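Local atomic coordinates of tyrosinase (Aspergillus oryzae, PDB entry 6JU7), a protein that probably oxidises L-tyrosine and L-dopa to L-dopaquinone with molecular oxygen, as a copper-dependent tyrosinase whose central catalytic domain is contained in this chain. Residues P269-L274 and I331-H336. The protein carries 1 engineered substitution. Numbering follows the deposited sequence.
With TYR (tyrosine), chain E.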
ATOM      1  N   PRO B 269      -5.105 -17.495  11.159  1.00 10.31           N
ATOM      2  CA  PRO B 269      -6.517 -17.915  11.156  1.00 11.97           C
ATOM      3  C   PRO B 269      -6.766 -19.076  10.198  1.00 11.11           C
ATOM      4  O   PRO B 269      -7.253 -18.901   9.084  1.00 12.16           O
ATOM      5  CB  PRO B 269      -7.236 -16.629  10.759  1.00 11.75           C
ATOM      6  CG  PRO B 269      -6.244 -15.912   9.889  1.00 13.12           C
ATOM      7  CD  PRO B 269      -4.890 -16.187  10.504  1.00 11.36           C
ATOM      8  N   TRP B 270      -6.411 -20.280  10.646  1.00 10.57           N
ATOM      9  CA  TRP B 270      -6.650 -21.509   9.881  1.00 10.38           C
ATOM     10  C   TRP B 270      -8.095 -21.615   9.396  1.00 10.39           C
ATOM     11  O   TRP B 270      -9.030 -21.307  10.150  1.00 12.71           O
ATOM     12  CB  TRP B 270      -6.319 -22.756  10.728  1.00 10.57           C
ATOM     13  CG  TRP B 270      -4.894 -22.694  11.233  1.00  9.83           C
ATOM     14  CD1 TRP B 270      -4.517 -22.389  12.513  1.00 11.14           C
ATOM     15  CD2 TRP B 270      -3.678 -22.911  10.514  1.00  9.20           C
ATOM     16  NE1 TRP B 270      -3.155 -22.416  12.644  1.00  9.82           N
ATOM     17  CE2 TRP B 270      -2.608 -22.732  11.423  1.00 10.25           C
ATOM     18  CE3 TRP B 270      -3.368 -23.253   9.195  1.00 10.84           C
ATOM     19  CZ2 TRP B 270      -1.270 -22.876  11.043  1.00 10.51           C
ATOM     20  CZ3 TRP B 270      -2.036 -23.391   8.825  1.00 10.22           C
ATOM     21  CH2 TRP B 270      -0.999 -23.204   9.738  1.00  9.41           C
ATOM     22  N   TYR B 271      -8.307 -22.105   8.168  1.00 10.94           N
ATOM     23  CA  TYR B 271      -9.704 -22.244   7.723  1.00 11.60           C
ATOM     24  C   TYR B 271     -10.316 -23.537   8.260  1.00 11.38           C
ATOM     25  O   TYR B 271     -11.553 -23.630   8.312  1.00 15.21           O
ATOM     26  CB  TYR B 271      -9.878 -22.146   6.209  1.00 12.78           C
ATOM     27  CG  TYR B 271      -9.238 -23.235   5.387  1.00 14.31           C
ATOM     28  CD1 TYR B 271      -9.842 -24.471   5.198  1.00 13.80           C
ATOM     29  CD2 TYR B 271      -8.013 -23.013   4.771  1.00 13.85           C
ATOM     30  CE1 TYR B 271      -9.241 -25.460   4.438  1.00 15.11           C
ATOM     31  CE2 TYR B 271      -7.406 -23.996   4.021  1.00 14.78           C
ATOM     32  CZ  TYR B 271      -8.013 -25.218   3.854  1.00 14.20           C
ATOM     33  OH  TYR B 271      -7.423 -26.196   3.087  1.00 17.27           O
ATOM     34  N   GLN B 272      -9.466 -24.483   8.658  1.00 11.88           N
ATOM     35  CA  GLN B 272      -9.936 -25.759   9.182  1.00 12.94           C
ATOM     36  C   GLN B 272     -10.532 -25.642  10.577  1.00 12.27           C
ATOM     37  O   GLN B 272     -10.128 -24.811  11.382  1.00 16.98           O
ATOM     38  CB  GLN B 272      -8.780 -26.771   9.200  1.00 14.78           C
ATOM     39  CG  GLN B 272      -8.298 -27.131   7.816  1.00 15.65           C
ATOM     40  CD  GLN B 272      -7.157 -26.271   7.312  1.00 13.86           C
ATOM     41  OE1 GLN B 272      -6.933 -25.120   7.676  1.00 12.60           O
ATOM     42  NE2 GLN B 272      -6.417 -26.872   6.381  1.00 24.23           N
ATOM     43  N   ASN B 273     -11.491 -26.531  10.823  1.00 17.64           N
ATOM     44  CA  ASN B 273     -12.005 -26.815  12.157  1.00 18.08           C
ATOM     45  C   ASN B 273     -10.944 -27.563  12.969  1.00 17.59           C
ATOM     46  O   ASN B 273     -10.550 -28.682  12.614  1.00 19.74           O
ATOM     47  CB  ASN B 273     -13.280 -27.667  12.059  1.00 22.78           C
ATOM     48  CG  ASN B 273     -14.009 -27.759  13.381  1.00 28.50           C
ATOM     49  OD1 ASN B 273     -13.554 -27.185  14.363  1.00 35.48           O
ATOM     50  ND2 ASN B 273     -15.148 -28.451  13.409  1.00 40.87           N
ATOM     51  N   LEU B 274     -10.467 -26.929  14.029  1.00 18.13           N
ATOM     52  CA  LEU B 274      -9.441 -27.508  14.890  1.00 17.60           C
ATOM     53  C   LEU B 274     -10.046 -28.026  16.191  1.00 15.50           C
ATOM     54  O   LEU B 274      -9.354 -28.137  17.205  1.00 16.75           O
ATOM     55  CB  LEU B 274      -8.344 -26.482  15.209  1.00 19.90           C
ATOM     56  CG  LEU B 274      -7.663 -25.847  13.989  1.00 23.55           C
ATOM     57  CD1 LEU B 274      -6.388 -25.116  14.403  1.00 23.79           C
ATOM     58  CD2 LEU B 274      -7.366 -26.892  12.932  1.00 22.53           C
ATOM     59  N   ILE B 331      -1.547 -26.500   4.303  1.00  9.05           N
ATOM     60  CA  ILE B 331      -0.769 -25.346   4.756  1.00  8.33           C
ATOM     61  C   ILE B 331      -0.642 -24.322   3.631  1.00  8.06           C
ATOM     62  O   ILE B 331      -0.864 -23.116   3.863  1.00  9.52           O
ATOM     63  CB  ILE B 331       0.623 -25.786   5.276  1.00 10.01           C
ATOM     64  CG1 ILE B 331       0.525 -26.701   6.490  1.00 10.09           C
ATOM     65  CG2 ILE B 331       1.488 -24.562   5.543  1.00 12.02           C
ATOM     66  CD1 ILE B 331       1.803 -27.306   7.008  1.00 11.97           C
ATOM     67  N   HIS B 332      -0.328 -24.781   2.433  1.00  8.12           N
ATOM     68  CA  HIS B 332      -0.189 -23.899   1.270  1.00  7.90           C
ATOM     69  C   HIS B 332      -1.468 -23.116   1.020  1.00  8.09           C
ATOM     70  O   HIS B 332      -1.438 -21.936   0.661  1.00  9.36           O
ATOM     71  CB  HIS B 332       0.281 -24.710   0.060  1.00 10.26           C
ATOM     72  CG  HIS B 332      -0.359 -24.440  -1.254  1.00  9.24           C
ATOM     73  ND1 HIS B 332      -1.619 -24.935  -1.570  1.00 12.42           N
ATOM     74  CD2 HIS B 332       0.066 -23.805  -2.368  1.00 10.02           C
ATOM     75  CE1 HIS B 332      -1.932 -24.574  -2.796  1.00 10.41           C
ATOM     76  NE2 HIS B 332      -0.933 -23.881  -3.312  1.00 10.60           N
ATOM     77  N   ASN B 333      -2.619 -23.761   1.201  1.00  9.01           N
ATOM     78  CA  ASN B 333      -3.888 -23.102   0.971  1.00  9.03           C
ATOM     79  C   ASN B 333      -4.071 -21.921   1.928  1.00  8.01           C
ATOM     80  O   ASN B 333      -4.508 -20.848   1.500  1.00  8.47           O
ATOM     81  CB  ASN B 333      -5.062 -24.064   1.190  1.00  8.92           C
ATOM     82  CG  ASN B 333      -5.231 -25.112   0.125  1.00  8.39           C
ATOM     83  OD1 ASN B 333      -4.608 -25.031  -0.947  1.00 11.68           O
ATOM     84  ND2 ASN B 333      -6.107 -26.077   0.412  1.00 10.15           N
ATOM     85  N   ASN B 334      -3.784 -22.186   3.209  1.00  8.12           N
ATOM     86  CA  ASN B 334      -3.873 -21.130   4.217  1.00  8.77           C
ATOM     87  C   ASN B 334      -2.899 -20.000   3.918  1.00  7.29           C
ATOM     88  O   ASN B 334      -3.308 -18.840   4.010  1.00  8.31           O
ATOM     89  CB  ASN B 334      -3.623 -21.689   5.624  1.00  9.94           C
ATOM     90  CG  ASN B 334      -4.839 -22.421   6.165  1.00  9.82           C
ATOM     91  OD1 ASN B 334      -5.768 -21.753   6.606  1.00  9.46           O
ATOM     92  ND2 ASN B 334      -4.840 -23.742   6.122  1.00  9.34           N
ATOM     93  N   VAL B 335      -1.650 -20.320   3.575  1.00  7.46           N
ATOM     94  CA  VAL B 335      -0.725 -19.212   3.297  1.00  7.64           C
ATOM     95  C   VAL B 335      -1.217 -18.382   2.123  1.00  6.32           C
ATOM     96  O   VAL B 335      -1.110 -17.153   2.148  1.00  8.18           O
ATOM     97  CB  VAL B 335       0.703 -19.730   3.074  1.00  7.85           C
ATOM     98  CG1 VAL B 335       1.657 -18.620   2.659  1.00  8.79           C
ATOM     99  CG2 VAL B 335       1.191 -20.440   4.337  1.00 10.14           C
ATOM    100  N   HIS B 336      -1.785 -19.001   1.087  1.00  7.44           N
ATOM    101  CA  HIS B 336      -2.352 -18.249  -0.028  1.00  7.39           C
ATOM    102  C   HIS B 336      -3.412 -17.268   0.449  1.00  7.43           C
ATOM    103  O   HIS B 336      -3.402 -16.109   0.044  1.00  7.97           O
ATOM    104  CB  HIS B 336      -2.992 -19.212  -1.042  1.00  8.67           C
ATOM    105  CG  HIS B 336      -2.091 -19.614  -2.170  1.00  8.59           C
ATOM    106  ND1 HIS B 336      -1.912 -18.826  -3.283  1.00  8.68           N
ATOM    107  CD2 HIS B 336      -1.312 -20.702  -2.372  1.00 10.22           C
ATOM    108  CE1 HIS B 336      -1.062 -19.409  -4.128  1.00  9.66           C
ATOM    109  NE2 HIS B 336      -0.676 -20.565  -3.588  1.00 10.67           N
TER
HETATM  110  N   TYR E2601      -8.561 -20.113  -1.521  0.74 10.56           N
HETATM  111  CA  TYR E2601      -8.076 -21.483  -1.400  0.74  9.69           C
HETATM  112  C   TYR E2601      -8.730 -22.166  -0.195  0.74 10.23           C
HETATM  113  O   TYR E2601      -8.669 -23.405  -0.131  0.74 16.57           O
HETATM  114  CB  TYR E2601      -6.563 -21.549  -1.256  0.74 10.46           C
HETATM  115  CG  TYR E2601      -5.742 -21.359  -2.511  0.74  9.76           C
HETATM  116  CD1 TYR E2601      -5.032 -22.428  -3.052  0.74  9.74           C
HETATM  117  CD2 TYR E2601      -5.637 -20.131  -3.145  0.74  8.29           C
HETATM  118  CE1 TYR E2601      -4.266 -22.279  -4.197  0.74  7.51           C
HETATM  119  CE2 TYR E2601      -4.875 -19.964  -4.284  0.74  7.46           C
HETATM  120  CZ  TYR E2601      -4.183 -21.041  -4.809  0.74  6.70           C
HETATM  121  OH  TYR E2601      -3.425 -20.870  -5.938  0.74  8.18           O
HETATM  122  OXT TYR E2601      -9.285 -21.442   0.652  0.74 10.00           O
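Asn334 reaches out from helix 328-340 and is gripped at both ends of its amide by the loop 269-274. Asn334 OD1 accepts a hydrogen bond on a lone pair from the backbone N of Tyr271 (3.0 Å), while Asn334 ND2 donates to Gln272 OE1 (2.9 Å) and back to Ala330 O, fixing the flip of this buried amide. A bend at chi2 curls Gln272 back, laying OE1 over the centre of the Tyr271 ring. Trp270 meets the same amide with the CE3 edge of its indole, 3.4 Å from Asn334 ND2, the two planes 77° apart; its NE1 is held by Pro281 O. The helix carries part of the di-copper site of the tyrosinase fold: His332 and His336, which with His376 bind one copper in the metal-loaded enzyme, flank Asn333 and Asn334; here His336 NE2 is hydrogen-bonded to His376 NE2. With chi1 at 65°, Tyr271 swings its ring alongside the Asn334 amide, and its OH, in the plane of the Asn333 amide, receives a nearly straight bond from Asn333 ND2 (3.0 Å, 176°). Asn333 OD1 faces the bound tyrosine, 3.4 Å from ligand CD1, while one face of His336 lies against the ligand's phenol ring.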